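Ribosome biogenesis GTPase A (Thermotoga maritima, PDB 3CNL) binds and probably hydrolyses GTP as a circularly permuted GTPase, and is thought to act at a late step of 50S ribosomal subunit assembly. Local coordinates at residues I79-G84 with K88-K93; K157-F160 with L164-K167. One frame throughout, in Å; residues are numbered along the deposited sequence.

Contact 1: I79-G84 with K88-K93; sequences ITTHKG and KVLLKK. With GNP (phosphoaminophosphonic acid-guanylate ester), chain B.
Strand 78-80 and the start of the guanine-recognition loop, T81, pack against helix 87-94, which follows them. K93 makes the one hydrogen bond between the two segments: K93 NZ lies 2.8 Å from T80 O. With CG set beside its own backbone N (chi1 -74°) and the chain extended beyond, K93 reaches across the strand at a slant and brings its amine to this carbonyl, about 30° from the carbonyl plane. The same NZ forms a salt bridge with E85, whose carboxylate also takes a hydrogen bond from T81 OG1, so one acid ties the two segments together at both polar groups. An alanine in place of K93 would probably leave T80 O without this donor and the E85 carboxylate without its positive mate. Apart from these polar bonds, I79 CD1 meets L90 CD2 at 4.1 Å, their side chains crossing at about a right angle, while I79 CG2 lies 3.6 Å from K93 O. L90 CG faces T81 OG1 at 4.0 Å. Strand 78-80 is the edge of the parallel part of the sheet, beside strand 48-54, and the T81-K83 turn beyond it fits the fifth conserved motif of GTPases, which circular permutation places ahead of the P-loop. There the amide of K83 donates to GNP O6, at 2.6 Å between K83 N and O6 and with an N-H...O angle of 153°. The aliphatic part of K83 runs over a face of the guanine, CG 3.8 Å from C5 and CD 3.7 Å from C4 of GNP.

Contact 2: K157-F160 with L164-K167; sequences KNIF and LAAK
L164, in the first turn of helix 162-170, pushes its side chain into the loop 157-160 and gives up more area to this contact than any other residue. The loop follows the DTPG sequence at the end of strand 147-154, the G3 motif of GTPases, which is consistent with the switch II region of related GTPases. In L164, CG stands anti to the backbone N (chi1 177°), which carries both methyls toward the loop, and the CD2 methyl becomes the hub of the contact. L164 CD2 lies 3.5 Å from N158 O and 3.8 Å from F160 CE2, approaching the ring obliquely, and I159 CG1 closes in on it at 4.2 Å. The other methyl, L164 CD1, meets K157 CE at 4.1 Å. That lysine contributes only its aliphatic part here, since its NZ is hydrogen-bonded to the carbonyls of A36 and S38. I159, second in buried area, splits its branches: CG1 goes to L164, whereas CG2, anti to the backbone N, goes to the next residue of the helix. A165 also touches I184 of helix 182-196, on which helix 162-170 packs. No hydrogen bond joins 157-160 to 164-167; apart from the N158 carbonyl and the A165 amide, the touching atoms are carbon. I159 CG2 sits 3.5 Å from A165 CB and 3.6 Å from A165 N.

Contacts 1 and 2 lie on opposite sides of the chain's centre, with their own centres 28 Å apart and their nearest atoms about 16 Å apart, so they do not touch. They differ in their relation to the bound GNP. Contact 1 serves the base end: H82 and K83 belong to the pocket, and the T81 side chain comes within about 3 Å of that of N54, a GTP-binding residue. Contact 2 is further off. Its K157 side chain is about 13 Å from GNP and about 9 Å from the side chain of T110 in the phosphate-binding loop. In the permuted chain order the base-recognition elements precede the P-loop, and 157-167 follows it.

Contact 1: I79-G84 with K88-K93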
ATOM      1  N   ILE A  79      12.386  -2.781   6.061  1.00 25.81           N
ATOM      2  CA  ILE A  79      11.877  -3.932   6.788  1.00 24.79           C
ATOM      3  C   ILE A  79      10.641  -4.457   6.077  1.00 25.15           C
ATOM      4  O   ILE A  79      10.085  -3.774   5.225  1.00 25.41           O
ATOM      5  CB  ILE A  79      11.519  -3.588   8.249  1.00 24.40           C
ATOM      6  CG1 ILE A  79      10.319  -2.635   8.316  1.00 23.41           C
ATOM      7  CG2 ILE A  79      12.768  -3.041   8.992  1.00 23.35           C
ATOM      8  CD1 ILE A  79       9.689  -2.516   9.684  1.00 22.91           C
ATOM      9  N   THR A  80      10.210  -5.667   6.421  1.00 24.87           N
ATOM     10  CA  THR A  80       8.971  -6.205   5.869  1.00 25.26           C
ATOM     11  C   THR A  80       8.137  -6.647   7.051  1.00 25.76           C
ATOM     12  O   THR A  80       8.691  -7.031   8.074  1.00 25.67           O
ATOM     13  CB  THR A  80       9.235  -7.435   4.992  1.00 25.67           C
ATOM     14  OG1 THR A  80       9.908  -8.412   5.785  1.00 26.27           O
ATOM     15  CG2 THR A  80      10.113  -7.072   3.771  1.00 23.95           C
ATOM     16  N   THR A  81       6.813  -6.569   6.929  1.00 25.47           N
ATOM     17  CA  THR A  81       5.937  -6.984   8.013  1.00 25.37           C
ATOM     18  C   THR A  81       4.547  -7.254   7.485  1.00 25.95           C
ATOM     19  O   THR A  81       4.307  -7.147   6.289  1.00 24.90           O
ATOM     20  CB  THR A  81       5.873  -5.931   9.145  1.00 25.38           C
ATOM     21  OG1 THR A  81       5.241  -6.514  10.297  1.00 25.20           O
ATOM     22  CG2 THR A  81       5.087  -4.694   8.704  1.00 25.07           C
ATOM     23  N   HIS A  82       3.646  -7.649   8.382  1.00 27.28           N
ATOM     24  CA  HIS A  82       2.243  -7.857   8.053  1.00 28.24           C
ATOM     25  C   HIS A  82       1.409  -7.774   9.323  1.00 29.04           C
ATOM     26  O   HIS A  82       1.947  -7.819  10.425  1.00 28.79           O
ATOM     27  CB  HIS A  82       2.028  -9.177   7.283  1.00 28.19           C
ATOM     28  CG  HIS A  82       2.165 -10.419   8.119  1.00 29.62           C
ATOM     29  ND1 HIS A  82       3.360 -11.086   8.283  1.00 30.24           N
ATOM     30  CD2 HIS A  82       1.243 -11.136   8.803  1.00 29.91           C
ATOM     31  CE1 HIS A  82       3.174 -12.143   9.052  1.00 30.33           C
ATOM     32  NE2 HIS A  82       1.898 -12.193   9.382  1.00 30.38           N
ATOM     33  N   LYS A  83       0.106  -7.596   9.134  1.00 30.06           N
ATOM     34  CA  LYS A  83      -0.931  -7.452  10.169  1.00 31.74           C
ATOM     35  C   LYS A  83      -0.756  -8.426  11.336  1.00 32.48           C
ATOM     36  O   LYS A  83      -0.934  -8.069  12.508  1.00 32.46           O
ATOM     37  CB  LYS A  83      -2.251  -7.811   9.485  1.00 31.96           C
ATOM     38  CG  LYS A  83      -3.453  -7.010   9.815  1.00 33.45           C
ATOM     39  CD  LYS A  83      -4.629  -7.574   9.022  1.00 35.04           C
ATOM     40  CE  LYS A  83      -5.806  -6.622   8.985  1.00 37.38           C
ATOM     41  NZ  LYS A  83      -6.975  -7.201   8.211  1.00 39.43           N
ATOM     42  N   GLY A  84      -0.438  -9.673  10.993  1.00 33.29           N
ATOM     43  CA  GLY A  84      -0.449 -10.777  11.951  1.00 34.14           C
ATOM     44  C   GLY A  84       0.869 -11.045  12.647  1.00 34.39           C
ATOM     45  O   GLY A  84       0.965 -11.968  13.463  1.00 34.86           O
ATOM     46  N   LYS A  88       6.006  -7.265  19.243  1.00 34.41           N
ATOM     47  CA  LYS A  88       7.391  -7.413  19.683  1.00 34.22           C
ATOM     48  C   LYS A  88       8.379  -7.564  18.528  1.00 33.20           C
ATOM     49  O   LYS A  88       9.500  -7.029  18.576  1.00 32.23           O
ATOM     50  CB  LYS A  88       7.515  -8.633  20.618  1.00 34.73           C
ATOM     51  CG  LYS A  88       6.274  -8.921  21.475  1.00 37.30           C
ATOM     52  CD  LYS A  88       5.169  -9.618  20.663  1.00 39.13           C
ATOM     53  CE  LYS A  88       3.863  -9.705  21.418  1.00 41.57           C
ATOM     54  NZ  LYS A  88       3.136  -8.408  21.358  1.00 41.85           N
ATOM     55  N   VAL A  89       7.965  -8.320  17.507  1.00 32.70           N
ATOM     56  CA  VAL A  89       8.791  -8.585  16.318  1.00 32.61           C
ATOM     57  C   VAL A  89       8.904  -7.318  15.456  1.00 31.94           C
ATOM     58  O   VAL A  89       9.974  -7.007  14.924  1.00 31.58           O
ATOM     59  CB  VAL A  89       8.182  -9.720  15.444  1.00 32.97           C
ATOM     60  CG1 VAL A  89       8.988  -9.914  14.163  1.00 33.58           C
ATOM     61  CG2 VAL A  89       8.061 -11.025  16.233  1.00 33.88           C
ATOM     62  N   LEU A  90       7.787  -6.608  15.318  1.00 31.55           N
ATOM     63  CA  LEU A  90       7.751  -5.339  14.574  1.00 31.26           C
ATOM     64  C   LEU A  90       8.698  -4.326  15.195  1.00 31.07           C
ATOM     65  O   LEU A  90       9.486  -3.717  14.510  1.00 30.79           O
ATOM     66  CB  LEU A  90       6.339  -4.753  14.582  1.00 30.76           C
ATOM     67  CG  LEU A  90       5.808  -3.984  13.365  1.00 31.05           C
ATOM     68  CD1 LEU A  90       4.744  -2.997  13.813  1.00 29.25           C
ATOM     69  CD2 LEU A  90       6.876  -3.313  12.498  1.00 27.89           C
ATOM     70  N   LEU A  91       8.607  -4.148  16.506  1.00 32.08           N
ATOM     71  CA  LEU A  91       9.392  -3.132  17.199  1.00 32.13           C
ATOM     72  C   LEU A  91      10.871  -3.447  17.126  1.00 32.56           C
ATOM     73  O   LEU A  91      11.706  -2.549  17.000  1.00 32.46           O
ATOM     74  CB  LEU A  91       8.943  -3.017  18.653  1.00 32.69           C
ATOM     75  CG  LEU A  91       7.606  -2.338  18.910  1.00 32.56           C
ATOM     76  CD1 LEU A  91       7.347  -2.392  20.369  1.00 32.88           C
ATOM     77  CD2 LEU A  91       7.662  -0.890  18.421  1.00 32.45           C
ATOM     78  N   LYS A  92      11.188  -4.736  17.158  1.00 33.29           N
ATOM     79  CA  LYS A  92      12.567  -5.207  17.040  1.00 33.36           C
ATOM     80  C   LYS A  92      13.109  -4.925  15.650  1.00 33.00           C
ATOM     81  O   LYS A  92      14.268  -4.486  15.497  1.00 33.37           O
ATOM     82  CB  LYS A  92      12.643  -6.706  17.350  1.00 34.07           C
ATOM     83  CG  LYS A  92      13.957  -7.133  17.943  1.00 36.39           C
ATOM     84  CD  LYS A  92      14.936  -7.594  16.872  1.00 40.09           C
ATOM     85  CE  LYS A  92      15.199  -9.098  16.996  1.00 41.03           C
ATOM     86  NZ  LYS A  92      16.045  -9.403  18.205  1.00 42.76           N
ATOM     87  N   LYS A  93      12.278  -5.178  14.634  1.00 32.28           N
ATOM     88  CA  LYS A  93      12.619  -4.826  13.247  1.00 30.66           C
ATOM     89  C   LYS A  93      12.810  -3.326  13.081  1.00 30.06           C
ATOM     90  O   LYS A  93      13.748  -2.889  12.412  1.00 29.76           O
ATOM     91  CB  LYS A  93      11.545  -5.314  12.269  1.00 30.29           C
ATOM     92  CG  LYS A  93      11.552  -6.800  12.027  1.00 30.18           C
ATOM     93  CD  LYS A  93      10.485  -7.208  11.018  1.00 29.83           C
ATOM     94  CE  LYS A  93      10.532  -8.729  10.749  1.00 29.74           C
ATOM     95  NZ  LYS A  93       9.531  -9.156   9.723  1.00 26.94           N
TER
HETATM   96  PG  GNP B 501      -6.058   4.818   4.755  1.00 38.27           P
HETATM   97  O1G GNP B 501      -4.938   5.819   4.924  1.00 36.49           O
HETATM   98  O2G GNP B 501      -6.522   4.712   3.314  1.00 40.18           O
HETATM   99  O3G GNP B 501      -7.158   5.155   5.755  1.00 37.74           O
HETATM  100  N3B GNP B 501      -5.771   3.312   5.157  1.00 32.88           N
HETATM  101  PB  GNP B 501      -4.592   2.736   6.031  1.00 30.22           P
HETATM  102  O1B GNP B 501      -3.284   2.981   5.353  1.00 23.61           O
HETATM  103  O2B GNP B 501      -4.726   3.283   7.414  1.00 28.79           O
HETATM  104  O3A GNP B 501      -4.840   1.215   6.064  1.00 26.57           O
HETATM  105  PA  GNP B 501      -5.639   0.345   7.083  1.00 27.21           P
HETATM  106  O1A GNP B 501      -4.798  -0.005   8.240  1.00 24.68           O
HETATM  107  O2A GNP B 501      -6.968   0.904   7.380  1.00 27.42           O
HETATM  108  O5' GNP B 501      -5.828  -0.992   6.309  1.00 26.29           O
HETATM  109  C5' GNP B 501      -6.462  -1.057   5.023  1.00 26.42           C
HETATM  110  C4' GNP B 501      -6.917  -2.495   4.793  1.00 27.52           C
HETATM  111  O4' GNP B 501      -5.782  -3.404   4.705  1.00 26.59           O
HETATM  112  C3' GNP B 501      -7.801  -3.101   5.869  1.00 28.88           C
HETATM  113  O3' GNP B 501      -8.743  -3.956   5.239  1.00 31.11           O
HETATM  114  C2' GNP B 501      -6.813  -3.918   6.687  1.00 27.88           C
HETATM  115  O2' GNP B 501      -7.474  -4.962   7.364  1.00 29.64           O
HETATM  116  C1' GNP B 501      -5.895  -4.480   5.607  1.00 25.30           C
HETATM  117  N9  GNP B 501      -4.531  -4.764   6.043  1.00 24.60           N
HETATM  118  C8  GNP B 501      -3.715  -3.923   6.774  1.00 24.13           C
HETATM  119  N7  GNP B 501      -2.526  -4.433   6.991  1.00 26.19           N
HETATM  120  C5  GNP B 501      -2.579  -5.698   6.366  1.00 24.81           C
HETATM  121  C6  GNP B 501      -1.603  -6.725   6.247  1.00 25.13           C
HETATM  122  O6  GNP B 501      -0.444  -6.746   6.698  1.00 22.83           O
HETATM  123  N1  GNP B 501      -2.075  -7.829   5.513  1.00 24.53           N
HETATM  124  C2  GNP B 501      -3.342  -7.927   4.960  1.00 25.12           C
HETATM  125  N2  GNP B 501      -3.638  -9.060   4.288  1.00 26.03           N
HETATM  126  N3  GNP B 501      -4.256  -6.977   5.052  1.00 23.51           N
HETATM  127  C4  GNP B 501      -3.809  -5.901   5.771  1.00 24.38           C

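Contact 2: K157-F160 with L164-K167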
ATOM      1  N   LYS A 157      -0.698  11.206  -4.391  1.00 42.41           N
ATOM      2  CA  LYS A 157       0.316  11.586  -5.360  1.00 42.71           C
ATOM      3  C   LYS A 157      -0.192  11.724  -6.794  1.00 43.49           C
ATOM      4  O   LYS A 157      -1.301  11.301  -7.107  1.00 43.40           O
ATOM      5  CB  LYS A 157       1.546  10.677  -5.259  1.00 42.87           C
ATOM      6  CG  LYS A 157       1.418   9.282  -5.803  1.00 41.78           C
ATOM      7  CD  LYS A 157       2.564   8.449  -5.239  1.00 39.81           C
ATOM      8  CE  LYS A 157       2.964   7.372  -6.194  1.00 38.84           C
ATOM      9  NZ  LYS A 157       4.081   6.563  -5.658  1.00 35.08           N
ATOM     10  N   ASN A 158       0.638  12.337  -7.639  1.00 44.41           N
ATOM     11  CA  ASN A 158       0.308  12.635  -9.035  1.00 45.54           C
ATOM     12  C   ASN A 158       0.343  11.382  -9.897  1.00 45.49           C
ATOM     13  O   ASN A 158       1.382  10.723 -10.009  1.00 45.89           O
ATOM     14  CB  ASN A 158       1.266  13.711  -9.587  1.00 45.95           C
ATOM     15  CG  ASN A 158       1.396  13.681 -11.115  1.00 47.66           C
ATOM     16  OD1 ASN A 158       0.477  14.068 -11.857  1.00 50.43           O
ATOM     17  ND2 ASN A 158       2.560  13.242 -11.591  1.00 50.21           N
ATOM     18  N   ILE A 159      -0.793  11.049 -10.499  1.00 45.27           N
ATOM     19  CA  ILE A 159      -0.843   9.912 -11.402  1.00 45.22           C
ATOM     20  C   ILE A 159      -0.801  10.394 -12.843  1.00 45.09           C
ATOM     21  O   ILE A 159      -1.803  10.826 -13.402  1.00 45.53           O
ATOM     22  CB  ILE A 159      -2.058   9.004 -11.153  1.00 45.20           C
ATOM     23  CG1 ILE A 159      -2.094   8.576  -9.689  1.00 44.99           C
ATOM     24  CG2 ILE A 159      -1.961   7.783 -12.048  1.00 44.70           C
ATOM     25  CD1 ILE A 159      -3.459   8.519  -9.107  1.00 46.46           C
ATOM     26  N   PHE A 160       0.386  10.318 -13.419  1.00 44.62           N
ATOM     27  CA  PHE A 160       0.646  10.743 -14.780  1.00 44.38           C
ATOM     28  C   PHE A 160       0.511   9.557 -15.737  1.00 43.48           C
ATOM     29  O   PHE A 160       0.168   9.731 -16.910  1.00 44.55           O
ATOM     30  CB  PHE A 160       2.060  11.324 -14.863  1.00 45.76           C
ATOM     31  CG  PHE A 160       3.127  10.398 -14.338  1.00 46.18           C
ATOM     32  CD1 PHE A 160       4.119   9.914 -15.182  1.00 47.07           C
ATOM     33  CD2 PHE A 160       3.127   9.995 -12.998  1.00 48.15           C
ATOM     34  CE1 PHE A 160       5.103   9.045 -14.707  1.00 49.55           C
ATOM     35  CE2 PHE A 160       4.103   9.132 -12.505  1.00 49.19           C
ATOM     36  CZ  PHE A 160       5.093   8.650 -13.360  1.00 46.84           C
ATOM     37  N   LEU A 164       0.899   3.387 -13.310  1.00 25.71           N
ATOM     38  CA  LEU A 164       0.823   3.789 -11.891  1.00 24.79           C
ATOM     39  C   LEU A 164      -0.612   3.733 -11.347  1.00 23.80           C
ATOM     40  O   LEU A 164      -0.851   3.197 -10.268  1.00 24.01           O
ATOM     41  CB  LEU A 164       1.457   5.173 -11.678  1.00 24.18           C
ATOM     42  CG  LEU A 164       1.378   5.730 -10.247  1.00 25.66           C
ATOM     43  CD1 LEU A 164       2.147   4.857  -9.263  1.00 23.73           C
ATOM     44  CD2 LEU A 164       1.825   7.215 -10.171  1.00 25.71           C
ATOM     45  N   ALA A 165      -1.574   4.245 -12.109  1.00 22.60           N
ATOM     46  CA  ALA A 165      -2.983   4.155 -11.714  1.00 21.55           C
ATOM     47  C   ALA A 165      -3.429   2.692 -11.571  1.00 21.03           C
ATOM     48  O   ALA A 165      -4.099   2.337 -10.600  1.00 21.33           O
ATOM     49  CB  ALA A 165      -3.872   4.903 -12.718  1.00 21.66           C
ATOM     50  N   ALA A 166      -3.041   1.850 -12.528  1.00 19.98           N
ATOM     51  CA  ALA A 166      -3.423   0.447 -12.532  1.00 20.03           C
ATOM     52  C   ALA A 166      -2.899  -0.254 -11.267  1.00 20.28           C
ATOM     53  O   ALA A 166      -3.637  -0.967 -10.611  1.00 21.31           O
ATOM     54  CB  ALA A 166      -2.883  -0.225 -13.773  1.00 19.51           C
ATOM     55  N   LYS A 167      -1.643   0.004 -10.916  1.00 20.12           N
ATOM     56  CA  LYS A 167      -0.997  -0.602  -9.735  1.00 20.98           C
ATOM     57  C   LYS A 167      -1.593  -0.116  -8.407  1.00 20.79           C
ATOM     58  O   LYS A 167      -1.832  -0.911  -7.472  1.00 20.41           O
ATOM     59  CB  LYS A 167       0.517  -0.380  -9.807  1.00 21.24           C
ATOM     60  CG  LYS A 167       1.208  -1.353 -10.756  1.00 23.04           C
ATOM     61  CD  LYS A 167       2.539  -0.830 -11.235  1.00 25.48           C
ATOM     62  CE  LYS A 167       3.253  -1.924 -12.032  1.00 26.87           C
ATOM     63  NZ  LYS A 167       4.484  -1.394 -12.694  1.00 27.92           N
TER